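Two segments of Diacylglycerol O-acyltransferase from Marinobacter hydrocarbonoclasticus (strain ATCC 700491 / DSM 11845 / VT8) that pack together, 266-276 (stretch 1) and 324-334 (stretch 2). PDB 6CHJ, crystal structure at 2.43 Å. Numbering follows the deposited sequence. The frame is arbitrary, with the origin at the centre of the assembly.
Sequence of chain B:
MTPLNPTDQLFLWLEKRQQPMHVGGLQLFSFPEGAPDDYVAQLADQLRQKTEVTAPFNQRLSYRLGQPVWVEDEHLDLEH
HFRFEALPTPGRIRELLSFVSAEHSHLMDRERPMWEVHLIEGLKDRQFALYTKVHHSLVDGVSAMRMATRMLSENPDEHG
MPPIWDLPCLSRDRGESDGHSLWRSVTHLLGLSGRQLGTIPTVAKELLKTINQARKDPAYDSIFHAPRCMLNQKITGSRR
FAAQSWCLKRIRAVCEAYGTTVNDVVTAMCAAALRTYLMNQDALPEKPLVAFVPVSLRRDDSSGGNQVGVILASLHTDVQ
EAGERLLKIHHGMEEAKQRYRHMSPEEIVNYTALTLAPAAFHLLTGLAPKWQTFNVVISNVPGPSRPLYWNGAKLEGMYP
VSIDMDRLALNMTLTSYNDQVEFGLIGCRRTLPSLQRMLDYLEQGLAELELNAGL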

# COMPACT_ATOMS: atom_id res chain seq x y z
N VAL B 266 4.83 -29.94 -14.95
CA VAL B 266 4.77 -28.59 -14.42
C VAL B 266 5.59 -28.48 -13.13
O VAL B 266 6.22 -27.44 -12.86
CB VAL B 266 3.30 -28.20 -14.22
CG1 VAL B 266 3.22 -26.87 -13.59
CG2 VAL B 266 2.55 -28.18 -15.56
N THR B 267 5.63 -29.54 -12.33
CA THR B 267 6.49 -29.55 -11.15
C THR B 267 7.96 -29.58 -11.56
O THR B 267 8.80 -28.93 -10.93
CB THR B 267 6.15 -30.75 -10.26
OG1 THR B 267 4.78 -30.64 -9.83
CG2 THR B 267 7.06 -30.79 -9.03
N ALA B 268 8.27 -30.33 -12.62
CA ALA B 268 9.61 -30.34 -13.19
C ALA B 268 10.00 -28.98 -13.73
O ALA B 268 11.15 -28.55 -13.59
CB ALA B 268 9.70 -31.40 -14.30
N MET B 269 9.07 -28.29 -14.40
CA MET B 269 9.36 -26.93 -14.83
C MET B 269 9.76 -26.05 -13.65
O MET B 269 10.73 -25.29 -13.74
CB MET B 269 8.17 -26.33 -15.56
CG MET B 269 8.04 -26.79 -17.02
SD MET B 269 6.40 -26.39 -17.63
CE MET B 269 6.49 -24.59 -17.67
N CYS B 270 9.05 -26.19 -12.51
CA CYS B 270 9.43 -25.44 -11.31
C CYS B 270 10.80 -25.88 -10.79
O CYS B 270 11.65 -25.03 -10.49
CB CYS B 270 8.37 -25.59 -10.21
SG CYS B 270 6.69 -24.97 -10.67
N ALA B 271 11.04 -27.20 -10.69
CA ALA B 271 12.36 -27.69 -10.29
C ALA B 271 13.48 -27.13 -11.17
O ALA B 271 14.50 -26.65 -10.67
CB ALA B 271 12.39 -29.21 -10.32
N ALA B 272 13.30 -27.18 -12.50
CA ALA B 272 14.32 -26.65 -13.41
C ALA B 272 14.52 -25.15 -13.18
O ALA B 272 15.65 -24.70 -12.97
CB ALA B 272 13.94 -26.93 -14.87
N ALA B 273 13.43 -24.38 -13.20
CA ALA B 273 13.53 -22.93 -13.00
C ALA B 273 14.23 -22.61 -11.69
O ALA B 273 15.11 -21.74 -11.64
CB ALA B 273 12.15 -22.28 -13.05
N LEU B 274 13.85 -23.30 -10.61
CA LEU B 274 14.48 -23.03 -9.31
C LEU B 274 15.96 -23.35 -9.35
O LEU B 274 16.78 -22.63 -8.76
CB LEU B 274 13.80 -23.85 -8.21
CG LEU B 274 12.48 -23.33 -7.64
CD1 LEU B 274 11.79 -24.43 -6.87
CD2 LEU B 274 12.71 -22.07 -6.76
N ARG B 275 16.31 -24.43 -10.05
CA ARG B 275 17.71 -24.83 -10.18
C ARG B 275 18.50 -23.76 -10.91
O ARG B 275 19.53 -23.29 -10.42
CB ARG B 275 17.78 -26.19 -10.90
CG ARG B 275 19.19 -26.71 -11.11
CD ARG B 275 19.18 -28.02 -11.88
NE ARG B 275 20.43 -28.19 -12.60
CZ ARG B 275 21.57 -28.59 -12.05
NH1 ARG B 275 21.61 -28.93 -10.76
NH2 ARG B 275 22.67 -28.69 -12.78
N THR B 276 18.02 -23.35 -12.09
CA THR B 276 18.71 -22.31 -12.84
C THR B 276 18.84 -21.03 -12.02
O THR B 276 19.91 -20.40 -12.00
CB THR B 276 17.98 -22.02 -14.15
OG1 THR B 276 17.57 -23.25 -14.76
CG2 THR B 276 18.90 -21.27 -15.12
N GLU B 324 16.19 -37.02 -16.48
CA GLU B 324 16.44 -37.65 -15.20
C GLU B 324 15.66 -36.96 -14.08
O GLU B 324 14.99 -37.62 -13.27
CB GLU B 324 17.94 -37.62 -14.92
CG GLU B 324 18.40 -38.59 -13.87
CD GLU B 324 19.83 -38.33 -13.44
OE1 GLU B 324 20.18 -38.69 -12.30
OE2 GLU B 324 20.58 -37.74 -14.25
N ARG B 325 15.70 -35.62 -14.06
CA ARG B 325 15.02 -34.86 -13.00
C ARG B 325 13.50 -35.03 -13.08
O ARG B 325 12.85 -35.27 -12.05
CB ARG B 325 15.40 -33.39 -13.07
CG ARG B 325 15.26 -32.70 -11.71
CD ARG B 325 15.62 -31.22 -11.76
NE ARG B 325 16.86 -31.01 -12.50
CZ ARG B 325 16.92 -30.41 -13.69
NH1 ARG B 325 15.81 -29.98 -14.28
NH2 ARG B 325 18.09 -30.27 -14.28
N LEU B 326 12.92 -34.95 -14.27
CA LEU B 326 11.49 -35.17 -14.39
C LEU B 326 11.09 -36.53 -13.80
O LEU B 326 10.14 -36.61 -13.01
CB LEU B 326 11.06 -35.06 -15.85
CG LEU B 326 9.69 -35.62 -16.19
CD1 LEU B 326 8.59 -34.80 -15.54
CD2 LEU B 326 9.52 -35.67 -17.73
N LEU B 327 11.82 -37.60 -14.13
CA LEU B 327 11.39 -38.94 -13.72
C LEU B 327 11.63 -39.20 -12.23
O LEU B 327 10.78 -39.80 -11.56
CB LEU B 327 12.07 -40.02 -14.56
CG LEU B 327 11.88 -39.82 -16.05
CD1 LEU B 327 12.93 -40.62 -16.79
CD2 LEU B 327 10.47 -40.21 -16.47
N LYS B 328 12.77 -38.75 -11.69
CA LYS B 328 12.93 -38.81 -10.24
C LYS B 328 11.85 -38.01 -9.52
O LYS B 328 11.43 -38.39 -8.42
CB LYS B 328 14.32 -38.32 -9.82
CG LYS B 328 15.46 -39.09 -10.46
CD LYS B 328 16.64 -39.23 -9.51
CE LYS B 328 17.88 -39.75 -10.24
NZ LYS B 328 19.14 -39.51 -9.47
N ILE B 329 11.39 -36.90 -10.12
CA ILE B 329 10.26 -36.16 -9.56
C ILE B 329 8.98 -36.97 -9.69
O ILE B 329 8.18 -37.05 -8.75
CB ILE B 329 10.12 -34.77 -10.24
CG1 ILE B 329 11.24 -33.82 -9.80
CG2 ILE B 329 8.76 -34.15 -9.93
CD1 ILE B 329 11.53 -32.68 -10.78
N HIS B 330 8.77 -37.60 -10.85
CA HIS B 330 7.54 -38.34 -11.09
C HIS B 330 7.37 -39.48 -10.09
O HIS B 330 6.35 -39.57 -9.40
CB HIS B 330 7.52 -38.85 -12.53
CG HIS B 330 6.65 -40.05 -12.74
ND1 HIS B 330 7.04 -41.13 -13.52
CD2 HIS B 330 5.40 -40.35 -12.29
CE1 HIS B 330 6.07 -42.03 -13.53
NE2 HIS B 330 5.08 -41.59 -12.78
N HIS B 331 8.37 -40.37 -10.01
CA HIS B 331 8.28 -41.49 -9.08
C HIS B 331 8.29 -41.00 -7.64
O HIS B 331 7.60 -41.58 -6.78
CB HIS B 331 9.42 -42.49 -9.32
CG HIS B 331 9.26 -43.29 -10.58
ND1 HIS B 331 10.19 -43.29 -11.59
CD2 HIS B 331 8.25 -44.10 -10.99
CE1 HIS B 331 9.77 -44.07 -12.58
NE2 HIS B 331 8.60 -44.57 -12.24
N GLY B 332 9.03 -39.92 -7.35
CA GLY B 332 9.07 -39.42 -5.99
C GLY B 332 7.72 -38.96 -5.50
O GLY B 332 7.41 -39.10 -4.31
N MET B 333 6.89 -38.41 -6.39
CA MET B 333 5.57 -37.95 -5.98
C MET B 333 4.55 -39.07 -6.03
O MET B 333 3.68 -39.16 -5.16
CB MET B 333 5.12 -36.77 -6.86
CG MET B 333 5.98 -35.53 -6.68
SD MET B 333 5.24 -34.00 -7.25
CE MET B 333 5.17 -34.29 -9.03
N GLU B 334 4.65 -39.92 -7.06
CA GLU B 334 3.86 -41.15 -7.11
C GLU B 334 3.96 -41.93 -5.80
O GLU B 334 2.94 -42.29 -5.19
CB GLU B 334 4.34 -42.00 -8.29
CG GLU B 334 3.55 -43.25 -8.60
CD GLU B 334 3.98 -43.84 -9.94
OE1 GLU B 334 4.86 -44.75 -9.96
OE2 GLU B 334 3.47 -43.38 -10.99

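Two helices meet here at 126° between their N-to-C directions, with axes 9.3 Å apart at closest approach, and no hydrogen bond links them; packing does the work, burying 364 Å² over both sides. The rule is small against large: stretch 1 supplies mostly short side chains, stretch 2 the long ones that lie across them.

Val266 points away and makes no contact, so the contact opens at Thr267. In the m rotamer, Thr267 lays CG2 3.9 Å from Ile329 CG2 and also 4.0 Å from Met333 CE; Thr267 OG1 lies 3.8 Å from the same Met333 CE and is hydrogen-bonded elsewhere in the structure. The buried hydroxyl therefore does not leave its hydrogen bonding unmet beside the thioether methyl.

Ala268 CA and Leu326 CA form the nearest CA pair across the contact, 5.3 Å apart. A methyl suits this spot: Ala268 CB touches Leu326 CD1 at 3.8 Å, and Ile329 CD1 reaches over to Ala268 CA at 3.9 Å. Met269 turns away and Cys270 is out of reach, leaving the next turn of the helix to Ala271. Its CB meets the same Ile329 CD1 at 3.6 Å, so the tip of one isoleucine rests against two alanines three residues apart. Ala271 CB also lies 4.1 Å from Arg325 CD, where the aliphatic part of the arginine extends the apolar surface.

Ala272 points sideways, yet its CB comes within 3.6 Å of Arg325 NH1. Ala273 and Leu274 make no contact, and Arg275 closes the series. Its CD packs over one face of the Arg325 guanidinium, 3.5 Å from Arg325 NH2. Like charges come close, with Arg275 NE 3.6 Å from Arg325 NH2, but Arg325 NE and NH2 and Arg275 NH1 all find hydrogen bonds elsewhere in the structure.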